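Local coordinates for conserved exported protein (Bacteroides fragilis, PDB 3CLW), which is of uncertain function but may hydrolyse O-glycosidic bonds in carbohydrates, at residues A24-R29 / A108-F113; T358-S361 / P367-L370. All coordinates share one frame; numbering follows the deposited sequence.

How the contacts relate
Both contacts are buried, with centres about 12 Å apart, and they do different jobs. Contact 1 is small and polar: a carboxylate, a side-chain amide and a water join the loop after strand 6-25 to helix 108-119. Contact 2 is broader, pairing two short strands through backbone bonds, with aliphatic side chains filling one face of the pair. Segments 24-29 and 358-361 also meet directly, through probable hydrogen bonds from Arg29 NE to Val360 O and from Ala359 N to Ser25 O. Helices 30-36 and 39-50 serve both contacts: Ile33 touches Phe113, Val360 and Leu370, while Leu49 touches Phe113, Ala359 and Ile368.

Contact 1 of 2, residues A24-R29 / A108-F113; sequences ASDAWR and AGQQWF
Asp26 and Gln110 make the direct link between the loop that follows strand 6-25 and helix 108-119, in what is, consistent with glycoside hydrolase family 30, a (beta/alpha)8 (TIM) barrel. Strand 6-25 runs parallel to strand 353-356, and the backbones of Ala24 and Asp26 are hydrogen-bonded to Arg69 on strand 68-71. Starting down the helix, Gly109 O takes the backbone N-H of Phe113 at 3.3 Å, an ordinary helical bond. Gln110 comes next and does the work. Its CG lies opposite the carbonyl carbon (chi1 -73°) and the chain runs on extended, carrying the amide across to the carboxylate roughly at right angles to the Asp26 side chain. Gln110 NE2 donates to Asp26 OD2 at 2.6 Å, with an N-H...O angle of 161°. The acceptor sits in the plane of the amide, whereas the donor approaches from above the carboxylate plane, 37° out of it. NE2 also donates to Asn71 O, and Asn71 N bonds Asp26 OD1, while Gln110 OE1 pairs with Gln107 NE2, so each polar group has more than one partner. A water donates both to Gln110 O at 2.7 Å and to Asp26 OD2 at 2.9 Å, closing a second bridge between the segments. Further along, the Phe113 ring packs against Trp68, Ile33 and Leu49, and Trp112 CZ3 lies 4.0 Å above its centre.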
loop_
_atom_site.group_PDB
_atom_site.type_symbol
_atom_site.label_atom_id
_atom_site.label_comp_id
_atom_site.label_asym_id
_atom_site.label_seq_id
_atom_site.Cartn_x
_atom_site.Cartn_y
_atom_site.Cartn_z
ATOM N N ALA A 24 -2.374 4.367 0.230
ATOM C CA ALA A 24 -2.168 4.410 -1.210
ATOM C C ALA A 24 -1.108 5.460 -1.483
ATOM O O ALA A 24 -0.635 6.119 -0.566
ATOM C CB ALA A 24 -3.476 4.737 -1.960
ATOM N N SER A 25 -0.773 5.644 -2.750
ATOM C CA SER A 25 0.373 6.435 -3.134
ATOM C C SER A 25 -0.045 7.669 -3.958
ATOM O O SER A 25 -0.985 7.609 -4.753
ATOM C CB SER A 25 1.311 5.501 -3.922
ATOM O OG SER A 25 2.492 6.148 -4.280
ATOM N N ASP A 26 0.655 8.778 -3.749
ATOM C CA ASP A 26 0.455 10.015 -4.511
ATOM C C ASP A 26 1.205 10.089 -5.863
ATOM O O ASP A 26 1.235 11.133 -6.515
ATOM C CB ASP A 26 0.848 11.200 -3.631
ATOM C CG ASP A 26 2.347 11.474 -3.614
ATOM O OD1 ASP A 26 3.148 10.653 -4.109
ATOM O OD2 ASP A 26 2.715 12.562 -3.112
ATOM N N ALA A 27 1.841 8.992 -6.259
ATOM C CA ALA A 27 2.906 9.071 -7.284
ATOM C C ALA A 27 2.370 9.550 -8.640
ATOM O O ALA A 27 1.247 9.161 -9.054
ATOM C CB ALA A 27 3.583 7.752 -7.429
ATOM N N TRP A 28 3.163 10.403 -9.302
ATOM C CA TRP A 28 2.961 10.782 -10.701
ATOM C C TRP A 28 1.801 11.741 -10.943
ATOM O O TRP A 28 2.033 12.857 -11.381
ATOM C CB TRP A 28 2.832 9.566 -11.605
ATOM C CG TRP A 28 4.012 8.653 -11.570
ATOM C CD1 TRP A 28 5.289 8.927 -11.108
ATOM C CD2 TRP A 28 4.032 7.288 -12.014
ATOM N NE1 TRP A 28 6.087 7.801 -11.250
ATOM C CE2 TRP A 28 5.337 6.792 -11.806
ATOM C CE3 TRP A 28 3.074 6.449 -12.601
ATOM C CZ2 TRP A 28 5.697 5.492 -12.139
ATOM C CZ3 TRP A 28 3.458 5.140 -12.962
ATOM C CH2 TRP A 28 4.745 4.688 -12.723
ATOM N N ARG A 29 0.586 11.324 -10.587
ATOM C CA ARG A 29 -0.639 12.024 -10.983
ATOM C C ARG A 29 -1.154 13.099 -10.041
ATOM O O ARG A 29 -1.690 14.116 -10.489
ATOM C CB ARG A 29 -1.710 10.987 -11.383
ATOM C CG ARG A 29 -1.108 10.098 -12.472
ATOM C CD ARG A 29 -2.028 9.094 -13.049
ATOM N NE ARG A 29 -1.960 7.805 -12.389
ATOM C CZ ARG A 29 -1.235 6.758 -12.766
ATOM N NH1 ARG A 29 -0.399 6.796 -13.787
ATOM N NH2 ARG A 29 -1.355 5.651 -12.075
ATOM N N ALA A 108 4.176 21.028 -5.317
ATOM C CA ALA A 108 3.009 21.765 -4.801
ATOM C C ALA A 108 1.732 20.935 -4.834
ATOM O O ALA A 108 0.993 20.888 -3.839
ATOM C CB ALA A 108 2.813 23.082 -5.575
ATOM N N GLY A 109 1.491 20.238 -5.947
ATOM C CA GLY A 109 0.288 19.434 -6.082
ATOM C C GLY A 109 0.233 18.354 -5.004
ATOM O O GLY A 109 -0.804 18.096 -4.410
ATOM N N GLN A 110 1.370 17.724 -4.755
ATOM C CA GLN A 110 1.456 16.700 -3.713
ATOM C C GLN A 110 1.293 17.284 -2.305
ATOM O O GLN A 110 0.678 16.646 -1.438
ATOM C CB GLN A 110 2.760 15.929 -3.839
ATOM C CG GLN A 110 2.797 14.992 -4.998
ATOM C CD GLN A 110 4.218 14.538 -5.275
ATOM O OE1 GLN A 110 4.926 15.182 -6.049
ATOM N NE2 GLN A 110 4.652 13.449 -4.626
ATOM N N GLN A 111 1.799 18.499 -2.096
ATOM C CA GLN A 111 1.603 19.166 -0.808
ATOM C C GLN A 111 0.146 19.528 -0.582
ATOM O O GLN A 111 -0.324 19.465 0.538
ATOM C CB GLN A 111 2.484 20.398 -0.651
ATOM C CG GLN A 111 4.007 20.108 -0.671
ATOM C CD GLN A 111 4.801 21.360 -0.433
ATOM O OE1 GLN A 111 4.564 22.076 0.528
ATOM N NE2 GLN A 111 5.719 21.655 -1.313
ATOM N N TRP A 112 -0.573 19.890 -1.644
ATOM C CA TRP A 112 -2.023 20.093 -1.552
ATOM C C TRP A 112 -2.706 18.830 -0.988
ATOM O O TRP A 112 -3.535 18.932 -0.114
ATOM C CB TRP A 112 -2.665 20.499 -2.918
ATOM C CG TRP A 112 -4.102 20.803 -2.716
ATOM C CD1 TRP A 112 -4.645 22.019 -2.346
ATOM C CD2 TRP A 112 -5.191 19.875 -2.762
ATOM N NE1 TRP A 112 -6.007 21.894 -2.174
ATOM C CE2 TRP A 112 -6.367 20.592 -2.423
ATOM C CE3 TRP A 112 -5.291 18.505 -3.052
ATOM C CZ2 TRP A 112 -7.633 19.986 -2.389
ATOM C CZ3 TRP A 112 -6.539 17.916 -3.036
ATOM C CH2 TRP A 112 -7.693 18.654 -2.670
ATOM N N PHE A 113 -2.384 17.663 -1.548
ATOM C CA PHE A 113 -2.910 16.373 -1.068
ATOM C C PHE A 113 -2.603 16.078 0.395
ATOM O O PHE A 113 -3.469 15.605 1.132
ATOM C CB PHE A 113 -2.476 15.206 -1.962
ATOM C CG PHE A 113 -3.414 14.953 -3.053
ATOM C CD1 PHE A 113 -3.263 15.600 -4.283
ATOM C CD2 PHE A 113 -4.505 14.139 -2.844
ATOM C CE1 PHE A 113 -4.188 15.424 -5.287
ATOM C CE2 PHE A 113 -5.425 13.944 -3.842
ATOM C CZ PHE A 113 -5.269 14.592 -5.070
HETATM O O HOH W 1 0.578 13.969 -1.821
#

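Contact 2 of 2, residues T358-S361 / P367-L370; sequences TAVS and PIQL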
loop_
_atom_site.group_PDB
_atom_site.type_symbol
_atom_site.label_atom_id
_atom_site.label_comp_id
_atom_site.label_asym_id
_atom_site.label_seq_id
_atom_site.Cartn_x
_atom_site.Cartn_y
_atom_site.Cartn_z
ATOM N N THR A 358 -0.548 3.873 -6.973
ATOM C CA THR A 358 -1.256 5.149 -7.181
ATOM C C THR A 358 -2.778 5.043 -6.868
ATOM O O THR A 358 -3.450 4.140 -7.356
ATOM C CB THR A 358 -1.084 5.634 -8.604
ATOM O OG1 THR A 358 -1.606 4.632 -9.484
ATOM C CG2 THR A 358 0.420 5.887 -8.955
ATOM N N ALA A 359 -3.295 5.948 -6.035
ATOM C CA ALA A 359 -4.737 6.051 -5.765
ATOM C C ALA A 359 -5.581 6.290 -7.058
ATOM O O ALA A 359 -6.731 5.851 -7.158
ATOM C CB ALA A 359 -4.976 7.159 -4.774
ATOM N N VAL A 360 -4.993 6.977 -8.038
ATOM C CA VAL A 360 -5.679 7.308 -9.287
ATOM C C VAL A 360 -4.864 6.787 -10.464
ATOM O O VAL A 360 -3.621 6.568 -10.365
ATOM C CB VAL A 360 -5.961 8.843 -9.435
ATOM C CG1 VAL A 360 -6.769 9.367 -8.262
ATOM C CG2 VAL A 360 -4.650 9.615 -9.525
ATOM N N SER A 361 -5.573 6.542 -11.560
ATOM C CA SER A 361 -5.014 5.894 -12.727
ATOM C C SER A 361 -5.933 6.181 -13.889
ATOM O O SER A 361 -7.118 6.478 -13.694
ATOM C CB SER A 361 -4.952 4.371 -12.525
ATOM O OG SER A 361 -4.419 3.709 -13.682
ATOM N N PRO A 367 -8.141 2.106 -7.069
ATOM C CA PRO A 367 -9.424 2.661 -6.571
ATOM C C PRO A 367 -10.142 3.684 -7.477
ATOM O O PRO A 367 -11.354 3.606 -7.632
ATOM C CB PRO A 367 -9.031 3.311 -5.250
ATOM C CG PRO A 367 -7.852 2.500 -4.819
ATOM C CD PRO A 367 -7.083 2.197 -6.044
ATOM N N ILE A 368 -9.414 4.650 -8.019
ATOM C CA ILE A 368 -10.023 5.735 -8.780
ATOM C C ILE A 368 -9.479 5.725 -10.196
ATOM O O ILE A 368 -8.259 5.759 -10.415
ATOM C CB ILE A 368 -9.802 7.151 -8.144
ATOM C CG1 ILE A 368 -10.564 7.293 -6.826
ATOM C CG2 ILE A 368 -10.275 8.274 -9.104
ATOM C CD1 ILE A 368 -10.036 8.461 -5.905
ATOM N N GLN A 369 -10.406 5.649 -11.149
ATOM C CA GLN A 369 -10.093 5.803 -12.553
ATOM C C GLN A 369 -10.483 7.212 -13.026
ATOM O O GLN A 369 -11.549 7.709 -12.719
ATOM C CB GLN A 369 -10.783 4.736 -13.389
ATOM C CG GLN A 369 -10.594 4.956 -14.886
ATOM C CD GLN A 369 -11.021 3.777 -15.692
ATOM O OE1 GLN A 369 -11.985 3.095 -15.356
ATOM N NE2 GLN A 369 -10.308 3.520 -16.770
ATOM N N LEU A 370 -9.576 7.829 -13.755
ATOM C CA LEU A 370 -9.679 9.198 -14.207
ATOM C C LEU A 370 -10.070 9.086 -15.665
ATOM O O LEU A 370 -9.387 8.394 -16.410
ATOM C CB LEU A 370 -8.295 9.838 -14.117
ATOM C CG LEU A 370 -7.814 10.696 -12.939
ATOM C CD1 LEU A 370 -8.593 10.558 -11.607
ATOM C CD2 LEU A 370 -6.348 10.420 -12.762
#
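Ile368 pairs in parallel with Val360, its backbone bonded to the residues on both sides of its partner. Ile368 N donates to Ala359 O at 3.1 Å, and Ile368 O takes a weak bond from Ser361 N. Ile368 O also lies 3.2 Å from Val360 CA in a CA-H...O contact. One step on, Leu370 N reaches Ser361 O at 2.8 Å. Along the Ile368 side chain, CB rests 3.5 Å from Ala359 O, and CG2 comes 3.8 Å from Val360 CG1. Ile368 CG1, swung to the backbone N side (chi1 -68°), lies 4.1 Å from Ala359 O and leads to CD1, which ends 4.1 Å from Val360 CG1. The two branched side chains thus run alongside each other with a common direction, while Leu370 CD2 closes on Val360 CB at 3.7 Å. Ile45 and Leu49 of helix 39-50 and Leu393 of helix 391-400 also pack against Ile368. Ser361 OG turns to the connecting loop, bonding Asp365 OD1 and Gly363 N. Strand 386-389 runs antiparallel on the other flank of strand 368-371, completing a small three-stranded mixed sheet in which a short loop, without a helix, joins two parallel strands.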